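Local coordinates for phosphoserine aminotransferase (Bacillus circulans, PDB 2C0R), which catalyses the reversible, pyridoxal-phosphate-dependent transamination that links 3-phosphohydroxypyruvate to phosphoserine, the second step of serine biosynthesis, at residues 8-13 and 335-340; 84-89 and 223-228. The protein carries 1 engineered substitution. One frame throughout, in Å; residues are numbered along the deposited sequence.

Interaction 1: 8-13 and 335-340; sequences FNAGPA and RASIYN
F8 and S337 bring the two backbones to 4.9 Å between their CA atoms, and there S337 N gives a weak hydrogen bond to F8 O at 3.5 Å. A water bridges the same place, hydrogen-bonded to F8 O, R335 O and S337 OG; S337 OG also has a hydrogen bond with N299 ND2. With CG anti to the carbonyl carbon (chi1 -74°), the F8 ring is sent obliquely across to I338, whose CG2 meets its edge in plane, 3.6 Å from CE2. Near CD2 of the same ring lies S337 O, buried with no polar partner in the model. Here the loop that follows strand 6-7 crosses the end of strand 334-337, an outer strand of the three-stranded antiparallel sheet in this class-V aminotransferase. The methyl of A10 sits over the centre of one face of the R335 guanidinium, 3.2 Å above its plane, while R335 NH1 binds the carbonyl of T153, a cofactor-binding residue. Further on, Y339 OH donates to A10 O at 2.7 Å, tilted 35° from the carbonyl plane, and also bonds N299 ND2. A13 CB touches CD1 of the Y339 ring, and T153 and K197 touch this side chain too. A phenylalanine in its place would probably leave A10 O without this bond and N299 with one hydroxyl partner fewer.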
ATOM      1  N   PHE A   8      16.119  10.695  13.134  1.00 11.49           N
ATOM      2  CA  PHE A   8      16.021   9.512  13.974  1.00 12.33           C
ATOM      3  C   PHE A   8      14.589   8.991  14.061  1.00 12.01           C
ATOM      4  O   PHE A   8      14.251   8.262  14.978  1.00 13.33           O
ATOM      5  CB  PHE A   8      16.554   9.827  15.383  1.00 11.55           C
ATOM      6  CG  PHE A   8      18.081   9.933  15.370  1.00 11.91           C
ATOM      7  CD1 PHE A   8      18.631  11.186  15.201  1.00 14.01           C
ATOM      8  CD2 PHE A   8      18.892   8.835  15.530  1.00 14.04           C
ATOM      9  CE1 PHE A   8      20.010  11.332  15.188  1.00 13.07           C
ATOM     10  CE2 PHE A   8      20.279   8.958  15.511  1.00 12.37           C
ATOM     11  CZ  PHE A   8      20.840  10.228  15.349  1.00 14.24           C
ATOM     12  N   ASN A   9      13.768   9.292  13.066  1.00 11.83           N
ATOM     13  CA  ASN A   9      12.424   8.800  13.015  1.00 12.52           C
ATOM     14  C   ASN A   9      12.409   7.261  13.034  1.00 12.86           C
ATOM     15  O   ASN A   9      13.287   6.591  12.476  1.00 12.41           O
ATOM     16  CB  ASN A   9      11.752   9.222  11.705  1.00 13.68           C
ATOM     17  CG  ASN A   9      11.156  10.601  11.758  1.00 14.35           C
ATOM     18  OD1 ASN A   9      11.083  11.298  10.739  1.00 15.62           O
ATOM     19  ND2 ASN A   9      10.692  11.007  12.917  1.00 16.99           N
ATOM     20  N   ALA A  10      11.357   6.746  13.657  1.00 13.79           N
ATOM     21  CA  ALA A  10      11.211   5.326  13.958  1.00 14.83           C
ATOM     22  C   ALA A  10      10.452   4.601  12.866  1.00 15.42           C
ATOM     23  O   ALA A  10      10.379   3.387  12.935  1.00 14.09           O
ATOM     24  CB  ALA A  10      10.487   5.147  15.302  1.00 17.42           C
ATOM     25  N   GLY A  11       9.886   5.267  11.853  1.00 14.84           N
ATOM     26  CA  GLY A  11       9.043   4.484  10.914  1.00 19.24           C
ATOM     27  C   GLY A  11       7.895   5.355  10.417  1.00 17.15           C
ATOM     28  O   GLY A  11       7.068   5.621  11.312  1.00 21.52           O
ATOM     29  N   PRO A  12       7.759   5.812   9.189  1.00 15.44           N
ATOM     30  CA  PRO A  12       8.781   5.835   8.117  1.00 16.17           C
ATOM     31  C   PRO A  12      10.024   6.539   8.615  1.00 17.47           C
ATOM     32  O   PRO A  12      10.037   7.157   9.700  1.00 14.91           O
ATOM     33  CB  PRO A  12       8.133   6.662   7.022  1.00 16.42           C
ATOM     34  CG  PRO A  12       6.639   6.474   7.256  1.00 17.92           C
ATOM     35  CD  PRO A  12       6.501   6.457   8.760  1.00 16.34           C
ATOM     36  N   ALA A  13      11.125   6.352   7.922  1.00 14.17           N
ATOM     37  CA  ALA A  13      12.445   6.631   8.449  1.00 14.01           C
ATOM     38  C   ALA A  13      13.392   6.977   7.322  1.00 14.51           C
ATOM     39  O   ALA A  13      13.040   7.015   6.146  1.00 14.35           O
ATOM     40  CB  ALA A  13      12.938   5.372   9.168  1.00 14.69           C
ATOM     41  N   ARG A 335      14.053   7.754  22.090  1.00 14.00           N
ATOM     42  CA  ARG A 335      14.325   6.608  21.223  1.00 13.51           C
ATOM     43  C   ARG A 335      15.100   7.145  20.014  1.00 12.77           C
ATOM     44  O   ARG A 335      14.547   7.956  19.266  1.00 13.94           O
ATOM     45  CB  ARG A 335      13.046   5.938  20.749  1.00 12.92           C
ATOM     46  CG  ARG A 335      13.314   4.808  19.750  1.00 13.43           C
ATOM     47  CD  ARG A 335      12.038   3.996  19.483  1.00 13.70           C
ATOM     48  NE  ARG A 335      10.946   4.856  19.006  1.00 14.55           N
ATOM     49  CZ  ARG A 335       9.806   4.438  18.490  1.00 15.11           C
ATOM     50  NH1 ARG A 335       9.545   3.131  18.330  1.00 16.41           N
ATOM     51  NH2 ARG A 335       8.880   5.318  18.106  1.00 15.77           N
ATOM     52  N   ALA A 336      16.321   6.696  19.846  1.00 12.41           N
ATOM     53  CA  ALA A 336      17.131   7.006  18.694  1.00 12.26           C
ATOM     54  C   ALA A 336      17.039   5.808  17.747  1.00 12.04           C
ATOM     55  O   ALA A 336      17.619   4.776  18.065  1.00 13.47           O
ATOM     56  CB  ALA A 336      18.577   7.258  19.091  1.00 13.83           C
ATOM     57  N   SER A 337      16.308   6.003  16.658  1.00 11.07           N
ATOM     58  CA  SER A 337      16.187   4.929  15.666  1.00 12.24           C
ATOM     59  C   SER A 337      17.288   5.063  14.627  1.00 12.01           C
ATOM     60  O   SER A 337      17.459   6.173  14.088  1.00 13.09           O
ATOM     61  CB  SER A 337      14.788   4.996  15.047  1.00 13.20           C
ATOM     62  OG  SER A 337      13.798   4.761  16.041  1.00 14.10           O
ATOM     63  N   ILE A 338      18.022   3.967  14.449  1.00 12.30           N
ATOM     64  CA  ILE A 338      19.306   4.068  13.761  1.00 11.75           C
ATOM     65  C   ILE A 338      19.431   2.974  12.716  1.00 11.67           C
ATOM     66  O   ILE A 338      20.446   2.305  12.528  1.00 13.10           O
ATOM     67  CB  ILE A 338      20.479   4.053  14.755  1.00 10.98           C
ATOM     68  CG1 ILE A 338      20.353   2.886  15.744  1.00 12.78           C
ATOM     69  CG2 ILE A 338      20.588   5.390  15.482  1.00 13.32           C
ATOM     70  CD1 ILE A 338      21.646   2.809  16.599  1.00 19.58           C
ATOM     71  N   TYR A 339      18.298   2.823  11.991  1.00 11.07           N
ATOM     72  CA  TYR A 339      18.212   1.902  10.886  1.00 10.89           C
ATOM     73  C   TYR A 339      19.343   2.062   9.891  1.00 10.96           C
ATOM     74  O   TYR A 339      20.059   3.051   9.960  1.00 12.54           O
ATOM     75  CB  TYR A 339      16.894   2.167  10.130  1.00 12.30           C
ATOM     76  CG  TYR A 339      15.707   2.046  11.048  1.00 11.76           C
ATOM     77  CD1 TYR A 339      14.833   3.099  11.234  1.00 12.40           C
ATOM     78  CD2 TYR A 339      15.449   0.865  11.719  1.00 12.79           C
ATOM     79  CE1 TYR A 339      13.744   3.008  12.048  1.00 13.14           C
ATOM     80  CE2 TYR A 339      14.348   0.738  12.558  1.00 13.65           C
ATOM     81  CZ  TYR A 339      13.524   1.811  12.724  1.00 13.26           C
ATOM     82  OH  TYR A 339      12.421   1.719  13.533  1.00 14.04           O
ATOM     83  N   ASN A 340      19.478   1.076   8.987  1.00 11.57           N
ATOM     84  CA  ASN A 340      20.635   1.055   8.104  1.00 11.88           C
ATOM     85  C   ASN A 340      21.025   2.388   7.483  1.00 12.77           C
ATOM     86  O   ASN A 340      22.206   2.743   7.506  1.00 12.65           O
ATOM     87  CB  ASN A 340      20.478   0.146   6.879  1.00 13.06           C
ATOM     88  CG  ASN A 340      20.356  -1.341   7.178  1.00 12.26           C
ATOM     89  OD1 ASN A 340      20.607  -1.808   8.281  1.00 13.38           O
ATOM     90  ND2 ASN A 340      19.921  -2.103   6.166  1.00 13.99           N
TER
HETATM   91  O   HOH W   1      13.064   7.151  17.132  1.00 15.26           O

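Interaction 2: 84-89 and 223-228; sequences IPMNFL and TMLRYD
The carboxamide of N87 bridges the backbone of 223-228, one residue either side of R226: ND2 donates to L225 O at 2.7 Å, and OD1 accepts from Y227 N at 3.1 Å. The case illustrates how one side chain can pin a turn to the end of a helix, here helix 76-88 of the large domain, whose seven-stranded mixed sheet is that of fold-type I pyridoxal-phosphate enzymes. The two bonds differ in approach. L225 O lies close to the amide plane, whereas Y227 N stands above the plane of the N87 carbonyl, 37° out of it, although its N-H points at OD1 almost straight (170°). ND2 has a second acceptor in M83 O, one turn back in the same helix, so three bonds hold the amide against rotation.

Y227 packs beside this amide, its CD1 3.3 Å from N87 CG. The ring runs nearly parallel to that of F88 (14°), but the two are slid apart, with centroids 5.5 Å from each other, so they meet near CE1 of each and hardly overlap. At the far end Y227 OH lies 3.3 Å from I84 CG1 and has a weak hydrogen bond with Q80.

On the other flank M86 SD rests against L225 CD1 at 4.0 Å, where the subunits meet: L225 packs on L225 of the second subunit, and M86 on its P222.

Further out, L190 of strand 190-194 backs both F88 and Y227, while S217 OG takes the N-H of D228. R226 grips D228 side-on in a salt bridge, NE to OD1 and NH2 to OD2 at 2.8 Å, with OD2 in the guanidinium plane and using its syn lone pair.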
ATOM      1  N   ILE A  84      -1.295 -13.997   9.208  1.00 14.05           N
ATOM      2  CA  ILE A  84      -0.582 -15.216   9.672  1.00 12.78           C
ATOM      3  C   ILE A  84      -1.516 -16.197  10.400  1.00 13.96           C
ATOM      4  O   ILE A  84      -1.663 -17.366   9.955  1.00 15.31           O
ATOM      5  CB  ILE A  84       0.644 -14.748  10.508  1.00 13.58           C
ATOM      6  CG1 ILE A  84       1.715 -14.113   9.646  1.00 14.49           C
ATOM      7  CG2 ILE A  84       1.201 -15.888  11.363  1.00 16.84           C
ATOM      8  CD1 ILE A  84       2.586 -13.145  10.423  1.00 15.37           C
ATOM      9  N   PRO A  85      -2.195 -15.836  11.484  1.00 13.40           N
ATOM     10  CA  PRO A  85      -3.110 -16.821  12.092  1.00 15.30           C
ATOM     11  C   PRO A  85      -4.243 -17.187  11.151  1.00 16.33           C
ATOM     12  O   PRO A  85      -4.698 -18.351  11.143  1.00 16.86           O
ATOM     13  CB  PRO A  85      -3.641 -16.071  13.318  1.00 14.63           C
ATOM     14  CG  PRO A  85      -3.349 -14.623  13.115  1.00 15.60           C
ATOM     15  CD  PRO A  85      -2.118 -14.594  12.261  1.00 15.13           C
ATOM     16  N   MET A  86      -4.747 -16.264  10.342  1.00 15.70           N
ATOM     17  CA  MET A  86      -5.807 -16.669   9.389  1.00 15.90           C
ATOM     18  C   MET A  86      -5.345 -17.797   8.490  1.00 14.63           C
ATOM     19  O   MET A  86      -6.153 -18.677   8.136  1.00 14.93           O
ATOM     20  CB  MET A  86      -6.245 -15.448   8.563  1.00 14.91           C
ATOM     21  CG  MET A  86      -7.080 -14.467   9.362  1.00 17.20           C
ATOM     22  SD  MET A  86      -7.377 -12.918   8.440  1.00 20.67           S
ATOM     23  CE  MET A  86      -9.145 -13.143   8.185  1.00 31.74           C
ATOM     24  N   ASN A  87      -4.088 -17.760   8.083  1.00 14.18           N
ATOM     25  CA  ASN A  87      -3.627 -18.776   7.135  1.00 15.04           C
ATOM     26  C   ASN A  87      -3.176 -20.057   7.843  1.00 13.78           C
ATOM     27  O   ASN A  87      -3.308 -21.117   7.215  1.00 16.71           O
ATOM     28  CB  ASN A  87      -2.484 -18.250   6.266  1.00 14.35           C
ATOM     29  CG  ASN A  87      -3.009 -17.460   5.087  1.00 13.55           C
ATOM     30  OD1 ASN A  87      -3.065 -18.031   3.998  1.00 14.78           O
ATOM     31  ND2 ASN A  87      -3.422 -16.219   5.302  1.00 14.64           N
ATOM     32  N   PHE A  88      -2.662 -19.954   9.052  1.00 14.88           N
ATOM     33  CA  PHE A  88      -2.015 -21.121   9.680  1.00 15.84           C
ATOM     34  C   PHE A  88      -2.668 -21.654  10.932  1.00 17.13           C
ATOM     35  O   PHE A  88      -2.353 -22.764  11.360  1.00 20.91           O
ATOM     36  CB  PHE A  88      -0.574 -20.725  10.043  1.00 16.06           C
ATOM     37  CG  PHE A  88       0.175 -20.288   8.810  1.00 16.28           C
ATOM     38  CD1 PHE A  88       0.862 -19.074   8.870  1.00 17.59           C
ATOM     39  CD2 PHE A  88       0.204 -20.990   7.614  1.00 20.94           C
ATOM     40  CE1 PHE A  88       1.568 -18.577   7.800  1.00 17.48           C
ATOM     41  CE2 PHE A  88       0.935 -20.493   6.542  1.00 18.83           C
ATOM     42  CZ  PHE A  88       1.623 -19.283   6.628  1.00 20.80           C
ATOM     43  N   LEU A  89      -3.551 -20.890  11.569  1.00 17.85           N
ATOM     44  CA  LEU A  89      -4.119 -21.399  12.819  1.00 19.12           C
ATOM     45  C   LEU A  89      -5.339 -22.254  12.530  1.00 23.74           C
ATOM     46  O   LEU A  89      -6.325 -21.678  12.083  1.00 25.09           O
ATOM     47  CB  LEU A  89      -4.542 -20.206  13.691  1.00 19.23           C
ATOM     48  CG  LEU A  89      -5.117 -20.542  15.071  1.00 20.12           C
ATOM     49  CD1 LEU A  89      -4.185 -21.492  15.792  1.00 17.14           C
ATOM     50  CD2 LEU A  89      -5.333 -19.273  15.891  1.00 19.97           C
ATOM     51  N   THR A 223      -9.747 -13.656  -0.702  1.00 18.14           N
ATOM     52  CA  THR A 223      -8.688 -13.889  -1.678  1.00 15.05           C
ATOM     53  C   THR A 223      -7.422 -13.145  -1.311  1.00 14.29           C
ATOM     54  O   THR A 223      -6.317 -13.668  -1.382  1.00 13.78           O
ATOM     55  CB  THR A 223      -9.163 -13.477  -3.100  1.00 16.71           C
ATOM     56  OG1 THR A 223     -10.341 -14.238  -3.385  1.00 18.22           O
ATOM     57  CG2 THR A 223      -8.093 -13.780  -4.150  1.00 17.66           C
ATOM     58  N   MET A 224      -7.621 -11.875  -0.991  1.00 14.59           N
ATOM     59  CA  MET A 224      -6.440 -11.036  -0.722  1.00 15.19           C
ATOM     60  C   MET A 224      -5.778 -11.384   0.603  1.00 15.54           C
ATOM     61  O   MET A 224      -4.733 -10.807   0.896  1.00 16.46           O
ATOM     62  CB  MET A 224      -6.890  -9.564  -0.742  1.00 16.74           C
ATOM     63  CG  MET A 224      -7.269  -9.138  -2.156  1.00 15.50           C
ATOM     64  SD  MET A 224      -5.932  -9.257  -3.333  1.00 17.51           S
ATOM     65  CE  MET A 224      -4.800  -8.035  -2.621  1.00 26.95           C
ATOM     66  N   LEU A 225      -6.368 -12.264   1.394  1.00 15.95           N
ATOM     67  CA  LEU A 225      -5.752 -12.638   2.660  1.00 17.85           C
ATOM     68  C   LEU A 225      -5.258 -14.072   2.650  1.00 14.01           C
ATOM     69  O   LEU A 225      -4.945 -14.615   3.710  1.00 12.97           O
ATOM     70  CB  LEU A 225      -6.724 -12.398   3.816  1.00 20.20           C
ATOM     71  CG  LEU A 225      -6.678 -10.913   4.227  1.00 20.83           C
ATOM     72  CD1 LEU A 225      -7.877 -10.701   5.141  1.00 29.32           C
ATOM     73  CD2 LEU A 225      -5.364 -10.531   4.882  1.00 26.82           C
ATOM     74  N   ARG A 226      -5.140 -14.654   1.470  1.00 12.87           N
ATOM     75  CA  ARG A 226      -4.547 -15.975   1.324  1.00 12.62           C
ATOM     76  C   ARG A 226      -3.116 -15.830   0.854  1.00 12.24           C
ATOM     77  O   ARG A 226      -2.884 -15.089  -0.125  1.00 13.63           O
ATOM     78  CB  ARG A 226      -5.305 -16.804   0.269  1.00 12.70           C
ATOM     79  CG  ARG A 226      -6.645 -17.297   0.798  1.00 14.91           C
ATOM     80  CD  ARG A 226      -7.500 -17.849  -0.347  1.00 16.32           C
ATOM     81  NE  ARG A 226      -6.867 -19.012  -0.969  1.00 17.17           N
ATOM     82  CZ  ARG A 226      -7.524 -19.967  -1.630  1.00 16.34           C
ATOM     83  NH1 ARG A 226      -8.842 -19.978  -1.780  1.00 20.09           N
ATOM     84  NH2 ARG A 226      -6.775 -20.944  -2.131  1.00 18.63           N
ATOM     85  N   TYR A 227      -2.148 -16.495   1.482  1.00 11.90           N
ATOM     86  CA  TYR A 227      -0.802 -16.406   0.907  1.00 12.63           C
ATOM     87  C   TYR A 227      -0.698 -16.994  -0.494  1.00 13.01           C
ATOM     88  O   TYR A 227       0.091 -16.443  -1.263  1.00 13.08           O
ATOM     89  CB  TYR A 227       0.250 -17.098   1.828  1.00 13.62           C
ATOM     90  CG  TYR A 227       0.464 -16.250   3.062  1.00 11.77           C
ATOM     91  CD1 TYR A 227       0.103 -16.716   4.311  1.00 14.73           C
ATOM     92  CD2 TYR A 227       1.040 -14.973   2.975  1.00 13.23           C
ATOM     93  CE1 TYR A 227       0.291 -15.987   5.458  1.00 13.01           C
ATOM     94  CE2 TYR A 227       1.223 -14.199   4.139  1.00 15.15           C
ATOM     95  CZ  TYR A 227       0.841 -14.728   5.357  1.00 14.01           C
ATOM     96  OH  TYR A 227       0.996 -13.983   6.471  1.00 14.36           O
ATOM     97  N   ASP A 228      -1.434 -18.068  -0.807  1.00 13.24           N
ATOM     98  CA  ASP A 228      -1.245 -18.641  -2.168  1.00 12.94           C
ATOM     99  C   ASP A 228      -1.698 -17.677  -3.244  1.00 13.05           C
ATOM    100  O   ASP A 228      -1.217 -17.745  -4.397  1.00 13.14           O
ATOM    101  CB  ASP A 228      -1.946 -20.005  -2.211  1.00 12.47           C
ATOM    102  CG  ASP A 228      -3.444 -20.017  -2.004  1.00 13.60           C
ATOM    103  OD1 ASP A 228      -4.113 -18.976  -1.874  1.00 12.76           O
ATOM    104  OD2 ASP A 228      -3.984 -21.153  -1.941  1.00 15.97           O
TER

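Overall arrangement
Interaction 2 is nested along the chain inside the long loop that interaction 1 closes, yet the two do not touch: their centres lie 30 Å apart and their nearest atoms about 18 Å. Interaction 1 includes strand 334-337 of the three-stranded sheet. Interaction 2 joins the end of helix 76-88 to the start of helix 227-232 and lies beside the seven-stranded sheet, its side chains touching strands 143-149 and 190-194. The side chain of Y339 is about 6 Å from a bound pyridoxal phosphate and that of I84 about 10 Å, so both lie outside direct contact with it. Both interactions also reach the second subunit, which is consistent with a cofactor site built close to the homodimer interface.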